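PDB 6L85: phosphate transporter from Thermotoga maritima MSB8, which probably imports inorganic phosphate across the cell membrane in a sodium-dependent manner and binds sodium ions among its transmembrane helices. Local coordinates for residues Asn25-Ala30 with Leu245-Val250; Val152-Ile157 with Gly323-Phe328; Val238-Gln243 with Leu318-Gly323. All blocks are in the same frame, centred on the assembly; numbering follows the deposited sequence.

From the N terminus, helix 2-32 supplies 25-30, helix 129-162 supplies 152-157, helix 231-258 supplies 238-243 and then 245-250, and helix 320-339 with the turn before it supplies 318-323 and 323-328. Interaction 1 closes the loop from 25-30 to 245-250, crossing both other contacts. Interaction 2 closes the loop from 152-157 to 323-328, and interaction 3, from 238-243 to 318-323, is nested inside it and shares Gly323 with it. One sodium ion joins the three: Thr29 and Ser247 come from interaction 1, Asp327 from interaction 2 and Gln243 from interaction 3. Helices 2-32, 231-258 and 320-339 thus meet at the metal, while helix 129-162 packs on the last of them.

Interaction 1: Asn25-Ala30 with Leu245-Val250; sequences NSMATA and LTSCYV. With NA (sodium ion), chain S.
Two antiparallel helices of the phosphate transporter family fold, 2-32 and 231-258, meet at a sodium site, their axes 8.0 Å apart here and inclined at 169°. Ser247 OG lies 2.4 Å from the sodium ion and Thr29 OG1 lies 2.6 Å from it. Thr29 OG1 sits between its backbone N and carbonyl carbon, the crowded position, which turns it to the metal. Gln243, through O and OE1, and Asp327 OD2 complete the shell. The two hydroxyls are neighbours because they share the ion, not because they are bonded to each other.

One hydrogen bond crosses between the segments. Ser247 OG donates to Ser26 O over 2.6 Å, in the carbonyl plane and with a C=O...donor angle of 154°. Helix 2-32 is kinked here, and Ala30 N makes no bond to the preceding turn, which leaves Ser26 O to take the serine hydroxyl. Donating its proton to the carbonyl probably leaves a lone pair of Ser247 OG turned to the sodium.

Packing frames the polar centre. Ser247 is a knob in a hole formed by Ser26, Met27, Thr29 and Ala30. The Met27 chain bends at chi2 (-62°), bringing SD alongside Ser247 at 3.7 Å from its CB. Ala30 CB closes in on Ser247 OG at 3.6 Å. One turn further along helix 231-258, Val250 lies against Ser26, whose OG is hydrogen-bonded to Ser251 OG and Val23 O; Val250 CG1 is 3.6 Å from Ser26 CB.

Interaction 2: Val152-Ile157 with Gly323-Phe328; sequences VMFKLI and GFTVDF. With NA (sodium ion), chain S.
Met153 leaves its helix with CG anti to the backbone N (chi1 173°) and stays extended to the methyl group, so that SD and CE reach across to helix 320-339. Phe324 and Phe328, one turn apart, also hold CG anti to the backbone N, and the thioether chain crosses each of them at about a right angle. Met153 SD comes to 3.4 Å from Phe328 CD1, a Met-aromatic contact in which the sulfur approaches obliquely, 47° off the ring normal. Met153 CE lies 3.6 Å from Phe324 CE2 and equally far from Phe328 CB, wedged between the two residues. An alanine in place of Met153 would remove SD and CE, and would probably loosen the packing of both phenylalanines.

The contact joins helices 129-162 and 320-339 of the transporter bundle, whose axes run 9.7 Å apart at 139°. Phe178 of helix 167-194 also takes part, touching Met153 and meeting Phe328 edge-to-face.

Thr325 fills the middle of the interface. Its CG2, anti to the backbone N, meets Met153 CG tip to tip at 3.8 Å. Its OG1, hydrogen-bonded to Ser321 O, stands in the plane of the Phe154 ring at the edge, 3.8 Å from CD1, and also approaches Ile157 CG1. Two residues along the same helix, Asp327 OD2 binds the sodium ion at 2.2 Å.

Interaction 3: Val238-Gln243 with Leu318-Gly323; sequences VFKRAQ and LTNSRG. With NA (sodium ion), chain S.
The N-terminal end of helix 320-339 docks on helix 231-258 beside a sodium site. Thr319 is the N-cap residue, its OG1 accepting a weak capping bond from Arg322 N and a second hydrogen bond from Arg322 NH1. Gln243 chelates the ion through its backbone O and its OE1, each at 2.4 Å; CG in the crowded position between N and carbonyl carbon, with a bend at chi2, folds the amide back to allow this.

The other end of that amide points to the second shell. Gln243 NE2 donates to Asn320 OD1 over 2.9 Å, using an in-plane lone pair, with an N-H...O angle of 141° and the two amide planes 75° apart. This bond probably helps to fix the rotation of the metal-binding amide. Gln243 NE2 also donates to a water 3.0 Å away, which lies within hydrogen-bonding distance of Leu318 O. The Asn320 amide lies alongside the Lys240 stem, Asn320 CG being 3.4 Å from Lys240 CB.

Further along, Ser321 CB stands over the centre of the Phe239 ring, 3.8 Å from the centroid and 12° off the normal, a CH-pi contact; Ser321 OG bonds to Glu236 OE2.

Interaction 1: Asn25-Ala30 with Leu245-Val250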
loop_
_atom_site.group_PDB
_atom_site.type_symbol
_atom_site.label_atom_id
_atom_site.label_comp_id
_atom_site.label_asym_id
_atom_site.label_seq_id
_atom_site.Cartn_x
_atom_site.Cartn_y
_atom_site.Cartn_z
ATOM N N ASN B 25 -17.432 5.706 -11.669
ATOM C CA ASN B 25 -17.696 4.278 -11.461
ATOM C C ASN B 25 -17.264 3.808 -10.073
ATOM O O ASN B 25 -17.766 2.789 -9.576
ATOM C CB ASN B 25 -16.965 3.405 -12.498
ATOM C CG ASN B 25 -17.333 3.723 -13.952
ATOM O OD1 ASN B 25 -18.134 4.617 -14.251
ATOM N ND2 ASN B 25 -16.715 2.981 -14.869
ATOM N N SER B 26 -16.274 4.463 -9.476
ATOM C CA SER B 26 -15.845 4.071 -8.142
ATOM C C SER B 26 -16.340 5.009 -7.055
ATOM O O SER B 26 -16.657 4.538 -5.959
ATOM C CB SER B 26 -14.315 3.984 -8.066
ATOM O OG SER B 26 -13.711 5.240 -8.272
ATOM N N MET B 27 -16.449 6.313 -7.332
ATOM C CA MET B 27 -16.708 7.276 -6.266
ATOM C C MET B 27 -18.144 7.801 -6.204
ATOM O O MET B 27 -18.477 8.461 -5.217
ATOM C CB MET B 27 -15.746 8.474 -6.377
ATOM C CG MET B 27 -14.279 8.114 -6.076
ATOM S SD MET B 27 -14.015 7.496 -4.380
ATOM C CE MET B 27 -12.296 7.026 -4.461
ATOM N N ALA B 28 -19.006 7.536 -7.199
ATOM C CA ALA B 28 -20.348 8.111 -7.161
ATOM C C ALA B 28 -21.166 7.574 -5.990
ATOM O O ALA B 28 -21.979 8.305 -5.434
ATOM C CB ALA B 28 -21.080 7.855 -8.482
ATOM N N THR B 29 -20.978 6.312 -5.601
ATOM C CA THR B 29 -21.679 5.800 -4.426
ATOM C C THR B 29 -21.334 6.619 -3.181
ATOM O O THR B 29 -22.229 7.067 -2.455
ATOM C CB THR B 29 -21.343 4.321 -4.204
ATOM O OG1 THR B 29 -19.924 4.145 -4.242
ATOM C CG2 THR B 29 -21.978 3.438 -5.300
ATOM N N ALA B 30 -20.034 6.833 -2.931
ATOM C CA ALA B 30 -19.586 7.549 -1.738
ATOM C C ALA B 30 -19.969 9.022 -1.800
ATOM O O ALA B 30 -20.336 9.613 -0.782
ATOM C CB ALA B 30 -18.062 7.405 -1.561
ATOM N N LEU B 245 -14.138 2.867 1.964
ATOM C CA LEU B 245 -13.136 1.841 1.712
ATOM C C LEU B 245 -13.492 1.068 0.454
ATOM O O LEU B 245 -12.636 0.788 -0.402
ATOM C CB LEU B 245 -13.052 0.890 2.912
ATOM C CG LEU B 245 -12.544 1.483 4.237
ATOM C CD1 LEU B 245 -12.413 0.390 5.295
ATOM C CD2 LEU B 245 -11.213 2.188 4.034
ATOM N N THR B 246 -14.765 0.715 0.337
ATOM C CA THR B 246 -15.186 -0.075 -0.811
ATOM C C THR B 246 -15.103 0.746 -2.111
ATOM O O THR B 246 -14.815 0.197 -3.187
ATOM C CB THR B 246 -16.575 -0.654 -0.482
ATOM O OG1 THR B 246 -16.769 -1.862 -1.203
ATOM C CG2 THR B 246 -17.691 0.328 -0.762
ATOM N N SER B 247 -15.233 2.076 -2.023
ATOM C CA SER B 247 -14.976 2.907 -3.198
ATOM C C SER B 247 -13.498 2.873 -3.590
ATOM O O SER B 247 -13.162 2.876 -4.788
ATOM C CB SER B 247 -15.419 4.343 -2.931
ATOM O OG SER B 247 -16.765 4.530 -3.317
ATOM N N CYS B 248 -12.604 2.862 -2.593
ATOM C CA CYS B 248 -11.176 2.704 -2.881
ATOM C C CYS B 248 -10.913 1.386 -3.593
ATOM O O CYS B 248 -10.086 1.309 -4.513
ATOM C CB CYS B 248 -10.348 2.734 -1.588
ATOM S SG CYS B 248 -10.365 4.263 -0.657
ATOM N N TYR B 249 -11.550 0.326 -3.107
ATOM C CA TYR B 249 -11.425 -0.991 -3.720
ATOM C C TYR B 249 -11.817 -0.932 -5.202
ATOM O O TYR B 249 -11.092 -1.447 -6.077
ATOM C CB TYR B 249 -12.292 -1.971 -2.921
ATOM C CG TYR B 249 -12.232 -3.438 -3.304
ATOM C CD1 TYR B 249 -11.100 -4.003 -3.879
ATOM C CD2 TYR B 249 -13.327 -4.263 -3.069
ATOM C CE1 TYR B 249 -11.065 -5.352 -4.207
ATOM C CE2 TYR B 249 -13.312 -5.605 -3.405
ATOM C CZ TYR B 249 -12.170 -6.149 -3.971
ATOM O OH TYR B 249 -12.157 -7.493 -4.300
ATOM N N VAL B 250 -12.912 -0.223 -5.514
ATOM C CA VAL B 250 -13.289 -0.111 -6.927
ATOM C C VAL B 250 -12.240 0.673 -7.710
ATOM O O VAL B 250 -11.884 0.289 -8.827
ATOM C CB VAL B 250 -14.695 0.502 -7.115
ATOM C CG1 VAL B 250 -15.065 0.509 -8.600
ATOM C CG2 VAL B 250 -15.730 -0.283 -6.364
HETATM NA NA NA S . -18.619 3.719 -1.997
#

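Interaction 2: Val152-Ile157 with Gly323-Phe328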
loop_
_atom_site.group_PDB
_atom_site.type_symbol
_atom_site.label_atom_id
_atom_site.label_comp_id
_atom_site.label_asym_id
_atom_site.label_seq_id
_atom_site.Cartn_x
_atom_site.Cartn_y
_atom_site.Cartn_z
ATOM N N VAL B 152 -26.568 -11.627 -4.486
ATOM C CA VAL B 152 -26.234 -12.602 -3.451
ATOM C C VAL B 152 -25.645 -11.909 -2.233
ATOM O O VAL B 152 -25.957 -12.259 -1.089
ATOM C CB VAL B 152 -25.284 -13.672 -4.018
ATOM C CG1 VAL B 152 -24.878 -14.669 -2.933
ATOM C CG2 VAL B 152 -25.947 -14.379 -5.194
ATOM N N MET B 153 -24.812 -10.890 -2.452
ATOM C CA MET B 153 -24.158 -10.234 -1.332
ATOM C C MET B 153 -25.150 -9.418 -0.512
ATOM O O MET B 153 -25.068 -9.391 0.720
ATOM C CB MET B 153 -23.018 -9.352 -1.835
ATOM C CG MET B 153 -22.398 -8.515 -0.741
ATOM S SD MET B 153 -20.870 -7.726 -1.273
ATOM C CE MET B 153 -20.541 -6.743 0.188
ATOM N N PHE B 154 -26.089 -8.732 -1.169
ATOM C CA PHE B 154 -27.088 -8.000 -0.401
ATOM C C PHE B 154 -27.944 -8.953 0.425
ATOM O O PHE B 154 -28.302 -8.646 1.575
ATOM C CB PHE B 154 -27.970 -7.153 -1.303
ATOM C CG PHE B 154 -28.676 -6.072 -0.553
ATOM C CD1 PHE B 154 -27.939 -5.056 0.077
ATOM C CD2 PHE B 154 -30.062 -6.088 -0.412
ATOM C CE1 PHE B 154 -28.588 -4.058 0.819
ATOM C CE2 PHE B 154 -30.716 -5.098 0.311
ATOM C CZ PHE B 154 -29.979 -4.081 0.931
ATOM N N LYS B 155 -28.247 -10.135 -0.129
ATOM C CA LYS B 155 -28.910 -11.175 0.664
ATOM C C LYS B 155 -28.070 -11.611 1.856
ATOM O O LYS B 155 -28.600 -11.817 2.954
ATOM C CB LYS B 155 -29.231 -12.383 -0.239
ATOM C CG LYS B 155 -29.559 -13.699 0.481
ATOM C CD LYS B 155 -28.335 -14.543 0.893
ATOM C CE LYS B 155 -27.858 -15.365 -0.285
ATOM N NZ LYS B 155 -26.749 -16.278 0.067
ATOM N N LEU B 156 -26.762 -11.777 1.653
ATOM C CA LEU B 156 -25.868 -12.097 2.769
ATOM C C LEU B 156 -25.916 -11.029 3.850
ATOM O O LEU B 156 -25.854 -11.340 5.045
ATOM C CB LEU B 156 -24.424 -12.216 2.295
ATOM C CG LEU B 156 -23.842 -13.617 2.153
ATOM C CD1 LEU B 156 -24.546 -14.271 1.000
ATOM C CD2 LEU B 156 -22.307 -13.597 1.953
ATOM N N ILE B 157 -25.930 -9.760 3.443
ATOM C CA ILE B 157 -25.969 -8.659 4.406
ATOM C C ILE B 157 -27.256 -8.733 5.227
ATOM O O ILE B 157 -27.236 -8.651 6.463
ATOM C CB ILE B 157 -25.849 -7.305 3.681
ATOM C CG1 ILE B 157 -24.557 -7.218 2.847
ATOM C CG2 ILE B 157 -26.003 -6.152 4.664
ATOM C CD1 ILE B 157 -23.305 -7.104 3.655
ATOM N N GLY B 323 -24.771 0.768 -1.544
ATOM C CA GLY B 323 -23.580 1.298 -2.194
ATOM C C GLY B 323 -22.339 0.494 -1.847
ATOM O O GLY B 323 -21.522 0.191 -2.714
ATOM N N PHE B 324 -22.192 0.140 -0.565
ATOM C CA PHE B 324 -21.176 -0.807 -0.117
ATOM C C PHE B 324 -21.192 -2.086 -0.954
ATOM O O PHE B 324 -20.143 -2.541 -1.438
ATOM C CB PHE B 324 -21.425 -1.123 1.362
ATOM C CG PHE B 324 -20.411 -2.054 1.988
ATOM C CD1 PHE B 324 -19.263 -1.547 2.587
ATOM C CD2 PHE B 324 -20.633 -3.432 2.025
ATOM C CE1 PHE B 324 -18.335 -2.393 3.193
ATOM C CE2 PHE B 324 -19.719 -4.278 2.630
ATOM C CZ PHE B 324 -18.561 -3.754 3.214
ATOM N N THR B 325 -22.384 -2.692 -1.111
ATOM C CA THR B 325 -22.518 -3.949 -1.857
ATOM C C THR B 325 -22.189 -3.775 -3.344
ATOM O O THR B 325 -21.529 -4.626 -3.947
ATOM C CB THR B 325 -23.944 -4.494 -1.664
ATOM O OG1 THR B 325 -24.122 -4.855 -0.287
ATOM C CG2 THR B 325 -24.215 -5.738 -2.533
ATOM N N VAL B 326 -22.646 -2.676 -3.943
ATOM C CA VAL B 326 -22.408 -2.408 -5.359
ATOM C C VAL B 326 -20.918 -2.275 -5.627
ATOM O O VAL B 326 -20.380 -2.841 -6.589
ATOM C CB VAL B 326 -23.164 -1.133 -5.785
ATOM C CG1 VAL B 326 -22.602 -0.550 -7.103
ATOM C CG2 VAL B 326 -24.653 -1.411 -5.890
ATOM N N ASP B 327 -20.233 -1.509 -4.778
ATOM C CA ASP B 327 -18.795 -1.335 -4.933
ATOM C C ASP B 327 -18.051 -2.644 -4.753
ATOM O O ASP B 327 -17.181 -2.990 -5.565
ATOM C CB ASP B 327 -18.275 -0.323 -3.922
ATOM C CG ASP B 327 -18.735 1.083 -4.209
ATOM O OD1 ASP B 327 -19.134 1.371 -5.359
ATOM O OD2 ASP B 327 -18.670 1.913 -3.272
ATOM N N PHE B 328 -18.339 -3.368 -3.664
ATOM C CA PHE B 328 -17.646 -4.631 -3.446
ATOM C C PHE B 328 -17.794 -5.547 -4.654
ATOM O O PHE B 328 -16.803 -6.111 -5.147
ATOM C CB PHE B 328 -18.163 -5.329 -2.188
ATOM C CG PHE B 328 -17.378 -6.571 -1.839
ATOM C CD1 PHE B 328 -17.649 -7.783 -2.463
ATOM C CD2 PHE B 328 -16.319 -6.504 -0.940
ATOM C CE1 PHE B 328 -16.899 -8.925 -2.160
ATOM C CE2 PHE B 328 -15.582 -7.624 -0.626
ATOM C CZ PHE B 328 -15.866 -8.840 -1.242
HETATM NA NA NA S . -18.619 3.719 -1.997
#

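Interaction 3: Val238-Gln243 with Leu318-Gly323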
loop_
_atom_site.group_PDB
_atom_site.type_symbol
_atom_site.label_atom_id
_atom_site.label_comp_id
_atom_site.label_asym_id
_atom_site.label_seq_id
_atom_site.Cartn_x
_atom_site.Cartn_y
_atom_site.Cartn_z
ATOM N N VAL B 238 -22.465 3.130 9.942
ATOM C CA VAL B 238 -21.264 2.320 9.782
ATOM C C VAL B 238 -21.041 1.960 8.309
ATOM O O VAL B 238 -19.916 2.053 7.797
ATOM C CB VAL B 238 -21.361 1.074 10.684
ATOM C CG1 VAL B 238 -20.279 0.100 10.358
ATOM C CG2 VAL B 238 -21.232 1.494 12.129
ATOM N N PHE B 239 -22.100 1.551 7.601
ATOM C CA PHE B 239 -21.950 1.302 6.171
ATOM C C PHE B 239 -21.539 2.562 5.429
ATOM O O PHE B 239 -20.794 2.487 4.446
ATOM C CB PHE B 239 -23.240 0.751 5.570
ATOM C CG PHE B 239 -23.362 -0.726 5.684
ATOM C CD1 PHE B 239 -22.542 -1.564 4.945
ATOM C CD2 PHE B 239 -24.279 -1.286 6.551
ATOM C CE1 PHE B 239 -22.659 -2.941 5.057
ATOM C CE2 PHE B 239 -24.403 -2.664 6.661
ATOM C CZ PHE B 239 -23.591 -3.490 5.920
ATOM N N LYS B 240 -22.005 3.725 5.889
ATOM C CA LYS B 240 -21.672 4.982 5.232
ATOM C C LYS B 240 -20.180 5.246 5.287
ATOM O O LYS B 240 -19.591 5.759 4.326
ATOM C CB LYS B 240 -22.420 6.130 5.897
ATOM C CG LYS B 240 -22.008 7.485 5.400
ATOM C CD LYS B 240 -22.665 8.570 6.213
ATOM C CE LYS B 240 -22.891 9.805 5.377
ATOM N NZ LYS B 240 -23.425 10.900 6.234
ATOM N N ARG B 241 -19.559 4.929 6.417
ATOM C CA ARG B 241 -18.117 5.113 6.476
ATOM C C ARG B 241 -17.372 4.006 5.725
ATOM O O ARG B 241 -16.388 4.286 5.034
ATOM C CB ARG B 241 -17.666 5.218 7.928
ATOM C CG ARG B 241 -18.215 6.485 8.633
ATOM C CD ARG B 241 -17.437 7.746 8.223
ATOM N NE ARG B 241 -15.991 7.517 8.214
ATOM C CZ ARG B 241 -15.086 8.411 7.808
ATOM N NH1 ARG B 241 -15.475 9.604 7.368
ATOM N NH2 ARG B 241 -13.787 8.111 7.835
ATOM N N ALA B 242 -17.842 2.756 5.813
ATOM C CA ALA B 242 -17.144 1.633 5.186
ATOM C C ALA B 242 -17.222 1.658 3.659
ATOM O O ALA B 242 -16.344 1.093 2.974
ATOM C CB ALA B 242 -17.721 0.322 5.721
ATOM N N GLN B 243 -18.252 2.296 3.103
ATOM C CA GLN B 243 -18.354 2.366 1.655
ATOM C C GLN B 243 -17.345 3.344 1.061
ATOM O O GLN B 243 -17.112 3.325 -0.147
ATOM C CB GLN B 243 -19.802 2.679 1.231
ATOM C CG GLN B 243 -20.235 4.120 1.306
ATOM C CD GLN B 243 -21.142 4.480 0.140
ATOM O OE1 GLN B 243 -20.687 4.561 -1.002
ATOM N NE2 GLN B 243 -22.429 4.683 0.413
ATOM N N LEU B 318 -29.652 5.690 -2.903
ATOM C CA LEU B 318 -29.062 4.375 -2.677
ATOM C C LEU B 318 -28.603 4.271 -1.221
ATOM O O LEU B 318 -27.791 5.080 -0.765
ATOM C CB LEU B 318 -27.894 4.157 -3.635
ATOM C CG LEU B 318 -27.350 2.735 -3.744
ATOM C CD1 LEU B 318 -28.424 1.821 -4.338
ATOM C CD2 LEU B 318 -26.072 2.719 -4.586
ATOM N N THR B 319 -29.122 3.289 -0.485
ATOM C CA THR B 319 -28.695 3.147 0.900
ATOM C C THR B 319 -27.196 2.869 0.960
ATOM O O THR B 319 -26.583 2.378 0.006
ATOM C CB THR B 319 -29.445 2.021 1.620
ATOM O OG1 THR B 319 -29.424 0.817 0.836
ATOM C CG2 THR B 319 -30.897 2.425 1.907
ATOM N N ASN B 320 -26.605 3.193 2.108
ATOM C CA ASN B 320 -25.177 2.953 2.286
ATOM C C ASN B 320 -24.842 1.471 2.234
ATOM O O ASN B 320 -23.776 1.094 1.723
ATOM C CB ASN B 320 -24.725 3.574 3.592
ATOM C CG ASN B 320 -24.653 5.076 3.494
ATOM O OD1 ASN B 320 -23.851 5.612 2.725
ATOM N ND2 ASN B 320 -25.512 5.770 4.231
ATOM N N SER B 321 -25.739 0.609 2.723
ATOM C CA SER B 321 -25.468 -0.819 2.616
ATOM C C SER B 321 -25.523 -1.279 1.163
ATOM O O SER B 321 -24.757 -2.165 0.754
ATOM C CB SER B 321 -26.447 -1.609 3.480
ATOM O OG SER B 321 -27.775 -1.264 3.148
ATOM N N ARG B 322 -26.355 -0.635 0.343
ATOM C CA ARG B 322 -26.403 -1.009 -1.063
ATOM C C ARG B 322 -25.201 -0.470 -1.831
ATOM O O ARG B 322 -24.690 -1.154 -2.719
ATOM C CB ARG B 322 -27.698 -0.523 -1.703
ATOM C CG ARG B 322 -28.887 -1.408 -1.367
ATOM C CD ARG B 322 -30.135 -1.027 -2.160
ATOM N NE ARG B 322 -31.186 -2.012 -1.942
ATOM C CZ ARG B 322 -31.950 -2.055 -0.856
ATOM N NH1 ARG B 322 -31.791 -1.156 0.109
ATOM N NH2 ARG B 322 -32.876 -2.995 -0.740
ATOM N N GLY B 323 -24.771 0.768 -1.544
ATOM C CA GLY B 323 -23.580 1.298 -2.194
ATOM C C GLY B 323 -22.339 0.494 -1.847
ATOM O O GLY B 323 -21.522 0.191 -2.714
HETATM NA NA NA S . -18.619 3.719 -1.997
HETATM O O HOH W 1 -24.823 4.617 -1.439
#